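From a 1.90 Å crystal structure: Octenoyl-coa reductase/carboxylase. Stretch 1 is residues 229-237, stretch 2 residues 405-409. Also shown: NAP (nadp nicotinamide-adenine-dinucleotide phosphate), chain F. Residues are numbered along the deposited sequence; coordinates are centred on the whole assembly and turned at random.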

ATOM      1  N   ALA A 229      -5.093  26.797  -7.429  1.00 18.71           N
ATOM      2  CA  ALA A 229      -6.274  25.940  -7.497  1.00 18.49           C
ATOM      3  C   ALA A 229      -7.208  26.227  -8.670  1.00 18.48           C
ATOM      4  O   ALA A 229      -7.970  25.363  -9.069  1.00 18.25           O
ATOM      5  CB  ALA A 229      -7.042  25.990  -6.190  1.00 18.68           C
ATOM      6  N   SER A 230      -7.166  27.441  -9.204  1.00 18.77           N
ATOM      7  CA  SER A 230      -8.104  27.820 -10.266  1.00 18.84           C
ATOM      8  C   SER A 230      -7.614  27.429 -11.652  1.00 18.59           C
ATOM      9  O   SER A 230      -8.374  27.507 -12.636  1.00 18.60           O
ATOM     10  CB  SER A 230      -8.372  29.332 -10.235  1.00 19.33           C
ATOM     11  OG  SER A 230      -7.198  30.032 -10.599  1.00 19.46           O
ATOM     12  N   GLY A 231      -6.353  27.001 -11.734  1.00 18.41           N
ATOM     13  CA  GLY A 231      -5.764  26.599 -13.020  1.00 18.19           C
ATOM     14  C   GLY A 231      -6.201  25.224 -13.491  1.00 17.81           C
ATOM     15  O   GLY A 231      -7.138  24.652 -12.946  1.00 17.73           O
ATOM     16  N   GLY A 232      -5.517  24.708 -14.515  1.00 17.61           N
ATOM     17  CA  GLY A 232      -5.866  23.441 -15.134  1.00 17.29           C
ATOM     18  C   GLY A 232      -5.825  22.286 -14.146  1.00 17.18           C
ATOM     19  O   GLY A 232      -6.799  21.562 -13.988  1.00 17.40           O
ATOM     20  N   LEU A 233      -4.712  22.129 -13.449  1.00 17.02           N
ATOM     21  CA  LEU A 233      -4.613  21.077 -12.452  1.00 16.92           C
ATOM     22  C   LEU A 233      -5.566  21.264 -11.293  1.00 17.18           C
ATOM     23  O   LEU A 233      -6.262  20.317 -10.898  1.00 16.91           O
ATOM     24  CB  LEU A 233      -3.210  21.009 -11.879  1.00 16.87           C
ATOM     25  CG  LEU A 233      -2.138  20.416 -12.769  1.00 16.89           C
ATOM     26  CD1 LEU A 233      -0.822  20.600 -12.038  1.00 16.84           C
ATOM     27  CD2 LEU A 233      -2.451  18.932 -13.073  1.00 16.40           C
ATOM     28  N   GLY A 234      -5.580  22.472 -10.739  1.00 17.47           N
ATOM     29  CA  GLY A 234      -6.376  22.745  -9.537  1.00 17.84           C
ATOM     30  C   GLY A 234      -7.844  22.546  -9.816  1.00 17.87           C
ATOM     31  O   GLY A 234      -8.587  22.024  -8.986  1.00 18.39           O
ATOM     32  N   SER A 235      -8.273  22.944 -11.007  1.00 17.81           N
ATOM     33  CA  SER A 235      -9.672  22.850 -11.370  1.00 17.72           C
ATOM     34  C   SER A 235     -10.157  21.423 -11.381  1.00 17.47           C
ATOM     35  O   SER A 235     -11.344  21.170 -11.177  1.00 18.14           O
ATOM     36  CB  SER A 235      -9.918  23.487 -12.727  1.00 17.83           C
ATOM     37  OG  SER A 235      -9.755  24.891 -12.625  1.00 18.51           O
ATOM     38  N   TYR A 236      -9.257  20.488 -11.628  1.00 17.03           N
ATOM     39  CA  TYR A 236      -9.632  19.073 -11.520  1.00 16.81           C
ATOM     40  C   TYR A 236      -9.380  18.508 -10.153  1.00 16.78           C
ATOM     41  O   TYR A 236     -10.188  17.720  -9.659  1.00 16.77           O
ATOM     42  CB  TYR A 236      -8.938  18.239 -12.580  1.00 16.54           C
ATOM     43  CG  TYR A 236      -9.443  18.598 -13.944  1.00 16.59           C
ATOM     44  CD1 TYR A 236     -10.759  18.312 -14.316  1.00 16.72           C
ATOM     45  CD2 TYR A 236      -8.619  19.245 -14.862  1.00 16.60           C
ATOM     46  CE1 TYR A 236     -11.243  18.660 -15.589  1.00 16.77           C
ATOM     47  CE2 TYR A 236      -9.085  19.598 -16.127  1.00 16.68           C
ATOM     48  CZ  TYR A 236     -10.394  19.308 -16.476  1.00 16.76           C
ATOM     49  OH  TYR A 236     -10.857  19.643 -17.719  1.00 16.88           O
ATOM     50  N   ALA A 237      -8.268  18.915  -9.550  1.00 16.80           N
ATOM     51  CA  ALA A 237      -7.940  18.507  -8.191  1.00 16.83           C
ATOM     52  C   ALA A 237      -9.137  18.797  -7.298  1.00 17.06           C
ATOM     53  O   ALA A 237      -9.581  17.936  -6.541  1.00 17.04           O
ATOM     54  CB  ALA A 237      -6.706  19.238  -7.700  1.00 16.94           C
ATOM     55  N   GLN A 405      -6.024  32.983 -17.530  1.00 21.87           N
ATOM     56  CA  GLN A 405      -7.097  32.014 -17.559  1.00 20.92           C
ATOM     57  C   GLN A 405      -7.371  31.401 -16.186  1.00 20.43           C
ATOM     58  O   GLN A 405      -6.546  31.446 -15.295  1.00 20.04           O
ATOM     59  CB  GLN A 405      -6.732  30.897 -18.530  1.00 20.65           C
ATOM     60  CG  GLN A 405      -6.033  29.697 -17.911  1.00 19.87           C
ATOM     61  CD  GLN A 405      -4.614  29.971 -17.420  1.00 20.06           C
ATOM     62  OE1 GLN A 405      -4.104  31.089 -17.494  1.00 20.54           O
ATOM     63  NE2 GLN A 405      -3.972  28.930 -16.922  1.00 18.44           N
ATOM     64  N   VAL A 406      -8.557  30.846 -16.037  1.00 19.69           N
ATOM     65  CA  VAL A 406      -8.796  29.886 -14.992  1.00 19.44           C
ATOM     66  C   VAL A 406      -9.176  28.613 -15.725  1.00 18.93           C
ATOM     67  O   VAL A 406      -9.589  28.664 -16.898  1.00 19.05           O
ATOM     68  CB  VAL A 406      -9.894  30.354 -14.014  1.00 19.44           C
ATOM     69  CG1 VAL A 406      -9.459  31.647 -13.364  1.00 19.85           C
ATOM     70  CG2 VAL A 406     -11.251  30.519 -14.737  1.00 19.53           C
ATOM     71  N   GLY A 407      -9.007  27.476 -15.057  1.00 18.44           N
ATOM     72  CA  GLY A 407      -9.331  26.217 -15.663  1.00 18.02           C
ATOM     73  C   GLY A 407      -8.505  25.995 -16.904  1.00 17.91           C
ATOM     74  O   GLY A 407      -7.292  26.201 -16.905  1.00 17.88           O
ATOM     75  N   LYS A 408      -9.185  25.593 -17.967  1.00 17.88           N
ATOM     76  CA  LYS A 408      -8.531  25.121 -19.155  1.00 17.76           C
ATOM     77  C   LYS A 408      -8.956  25.930 -20.355  1.00 17.99           C
ATOM     78  O   LYS A 408     -10.137  26.210 -20.557  1.00 18.15           O
ATOM     79  CB  LYS A 408      -8.889  23.659 -19.415  1.00 17.51           C
ATOM     80  CG  LYS A 408      -8.247  22.637 -18.481  1.00 17.25           C
ATOM     81  CD  LYS A 408      -6.739  22.515 -18.640  1.00 17.15           C
ATOM     82  CE  LYS A 408      -6.349  22.239 -20.077  1.00 17.13           C
ATOM     83  NZ  LYS A 408      -4.905  21.959 -20.211  1.00 17.04           N
ATOM     84  N   VAL A 409      -7.969  26.273 -21.154  1.00 18.04           N
ATOM     85  CA  VAL A 409      -8.212  26.928 -22.414  1.00 18.26           C
ATOM     86  C   VAL A 409      -8.176  25.877 -23.495  1.00 18.11           C
ATOM     87  O   VAL A 409      -7.150  25.261 -23.737  1.00 17.95           O
ATOM     88  CB  VAL A 409      -7.173  28.001 -22.720  1.00 18.46           C
ATOM     89  CG1 VAL A 409      -7.528  28.671 -24.057  1.00 18.73           C
ATOM     90  CG2 VAL A 409      -7.170  29.035 -21.626  1.00 18.65           C
TER
HETATM   91  PA  NAP F1447      -2.261  26.651 -15.080  1.00  5.60           P
HETATM   92  O1A NAP F1447      -3.645  26.246 -15.712  1.00  7.99           O
HETATM   93  O2A NAP F1447      -1.625  27.905 -15.601  1.00  7.57           O
HETATM   94  O5B NAP F1447      -2.522  26.817 -13.573  1.00  8.14           O
HETATM   95  C5B NAP F1447      -1.395  27.045 -12.751  1.00  9.24           C
HETATM   96  C4B NAP F1447      -1.899  27.780 -11.519  1.00  8.98           C
HETATM   97  O4B NAP F1447      -0.749  27.956 -10.680  1.00  7.77           O
HETATM   98  C3B NAP F1447      -2.458  29.184 -11.834  1.00  7.70           C
HETATM   99  O3B NAP F1447      -3.840  29.121 -11.550  1.00  8.15           O
HETATM  100  C2B NAP F1447      -1.843  30.084 -10.773  1.00  8.37           C
HETATM  101  O2B NAP F1447      -2.624  30.118  -9.580  1.00  8.43           O
HETATM  102  C1B NAP F1447      -0.553  29.422 -10.442  1.00  8.36           C
HETATM  103  N9A NAP F1447       0.468  29.895 -11.410  1.00 13.12           N
HETATM  104  C8A NAP F1447       0.322  30.251 -12.697  1.00 16.20           C
HETATM  105  N7A NAP F1447       1.508  30.581 -13.226  1.00 13.35           N
HETATM  106  C5A NAP F1447       2.395  30.427 -12.254  1.00 14.95           C
HETATM  107  C6A NAP F1447       3.750  30.639 -12.197  1.00 14.65           C
HETATM  108  N6A NAP F1447       4.403  31.044 -13.286  1.00 16.70           N
HETATM  109  N1A NAP F1447       4.374  30.393 -11.056  1.00 12.42           N
HETATM  110  C2A NAP F1447       3.722  29.950  -9.985  1.00 11.40           C
HETATM  111  N3A NAP F1447       2.422  29.759  -9.986  1.00 13.73           N
HETATM  112  C4A NAP F1447       1.747  29.990 -11.116  1.00 13.93           C
HETATM  113  O3  NAP F1447      -1.208  25.453 -15.225  1.00  5.52           O
HETATM  114  PN  NAP F1447      -1.534  23.932 -14.822  1.00  3.29           P
HETATM  115  O1N NAP F1447      -2.012  23.324 -16.187  1.00  3.54           O
HETATM  116  O2N NAP F1447      -2.430  23.789 -13.618  1.00  4.92           O
HETATM  117  O5D NAP F1447      -0.033  23.463 -14.553  1.00  2.78           O
HETATM  118  C5D NAP F1447       0.557  23.974 -13.362  1.00  2.00           C
HETATM  119  C4D NAP F1447       1.932  23.372 -13.313  1.00  3.10           C
HETATM  120  O4D NAP F1447       1.742  21.914 -13.319  1.00  8.66           O
HETATM  121  C3D NAP F1447       2.773  23.678 -14.553  1.00  8.53           C
HETATM  122  O3D NAP F1447       4.095  23.881 -14.012  1.00 10.58           O
HETATM  123  C2D NAP F1447       2.700  22.411 -15.377  1.00  6.73           C
HETATM  124  O2D NAP F1447       3.878  22.239 -16.199  1.00 10.19           O
HETATM  125  C1D NAP F1447       2.747  21.406 -14.243  1.00  7.52           C
HETATM  126  N1N NAP F1447       2.034  20.238 -14.702  1.00  7.99           N
HETATM  127  C2N NAP F1447       2.660  19.021 -14.534  1.00  6.94           C
HETATM  128  C3N NAP F1447       1.964  17.928 -14.966  1.00  7.02           C
HETATM  129  C7N NAP F1447       2.644  16.625 -14.798  1.00  4.75           C
HETATM  130  O7N NAP F1447       3.719  16.521 -14.200  1.00  7.85           O
HETATM  131  N7N NAP F1447       2.004  15.649 -15.384  1.00  2.01           N
HETATM  132  C4N NAP F1447       0.694  18.020 -15.544  1.00  8.98           C
HETATM  133  C5N NAP F1447       0.049  19.234 -15.706  1.00  8.81           C
HETATM  134  C6N NAP F1447       0.731  20.359 -15.270  1.00  9.99           C
HETATM  135  P2B NAP F1447      -2.291  31.334  -8.580  1.00 12.20           P
HETATM  136  O1X NAP F1447      -3.664  31.224  -7.710  1.00 12.30           O
HETATM  137  O2X NAP F1447      -1.014  30.990  -7.661  1.00 15.96           O
HETATM  138  O3X NAP F1447      -2.175  32.498  -9.535  1.00 11.34           O
HETATM  139  O   HOH W   1      -6.068  29.947 -12.992  1.00  2.00           O

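The most unusual feature of this contact is how short its one direct hydrogen bond is: G407 N donates to S230 O at 2.5 Å, with an N-H...acceptor angle of 170°. The near-linear angle supports the assignment despite the compressed distance. Around this bond the backbones come close, the CA atoms of G231 and G407 lying 4.5 Å apart, and the same carbonyl, S230 O, also sits 3.4 Å from V406 CA.

G407 supplies the most covered surface of any residue in the contact, and it does so with main chain alone. Its phi of 60° is a value that by itself favours glycine. S235, whose CA-to-CB bond points toward the other stretch, brings OG to 3.3 Å from G407 CA. That hydroxyl is already committed as a donor: S235 OG bonds to G231 O at 2.6 Å, and S235 N reaches the same oxygen at 2.8 Å. The chi1 of -69° (m) thus turns the serine back onto its own helical turn while its oxygen packs against the glycine.

A short distance does not always mean a bond. G232 N lies 3.3 Å from G407 O, but the angle is poor, and the amide is instead directed at the cofactor, where G232 N donates to NAP O1A at 2.7 Å and 167°. The next amide follows suit, L233 N giving a bond to NAP O2N at 2.8 Å and 170°. From the second stretch, Q405 NE2 donates to NAP O2A at 2.9 Å and, weakly, to NAP O1A at 3.0 Å with an angle of 125°. Both stretches therefore converge on O1A. The close fit leaves little room at the glycines: an ideal CB on G231 would fall 1.9 Å from NAP O5B, and one on G232 would be 2.9 Å from NAP O1N and 3.0 Å from K408 CD.

The side-chain packing is largely aliphatic. K408 CD lies 3.7 Å from G232 CA, and K408 CG approaches Y236 CE2 at 3.9 Å, meeting the ring obliquely. The lysine thus uses its methylenes here, while K408 NZ and Y236 OH are hydrogen-bonded elsewhere in the structure. Near the short bond, S230 OG and V406 CG1 are 3.9 Å apart, a van der Waals contact.

Water 1 supplies a polar link, hydrogen-bonded to S230 OG at 2.6 Å and NAP O3B at 2.8 Å, and donating to Q405 O at 2.8 Å. It joins both stretches and the cofactor through a single site.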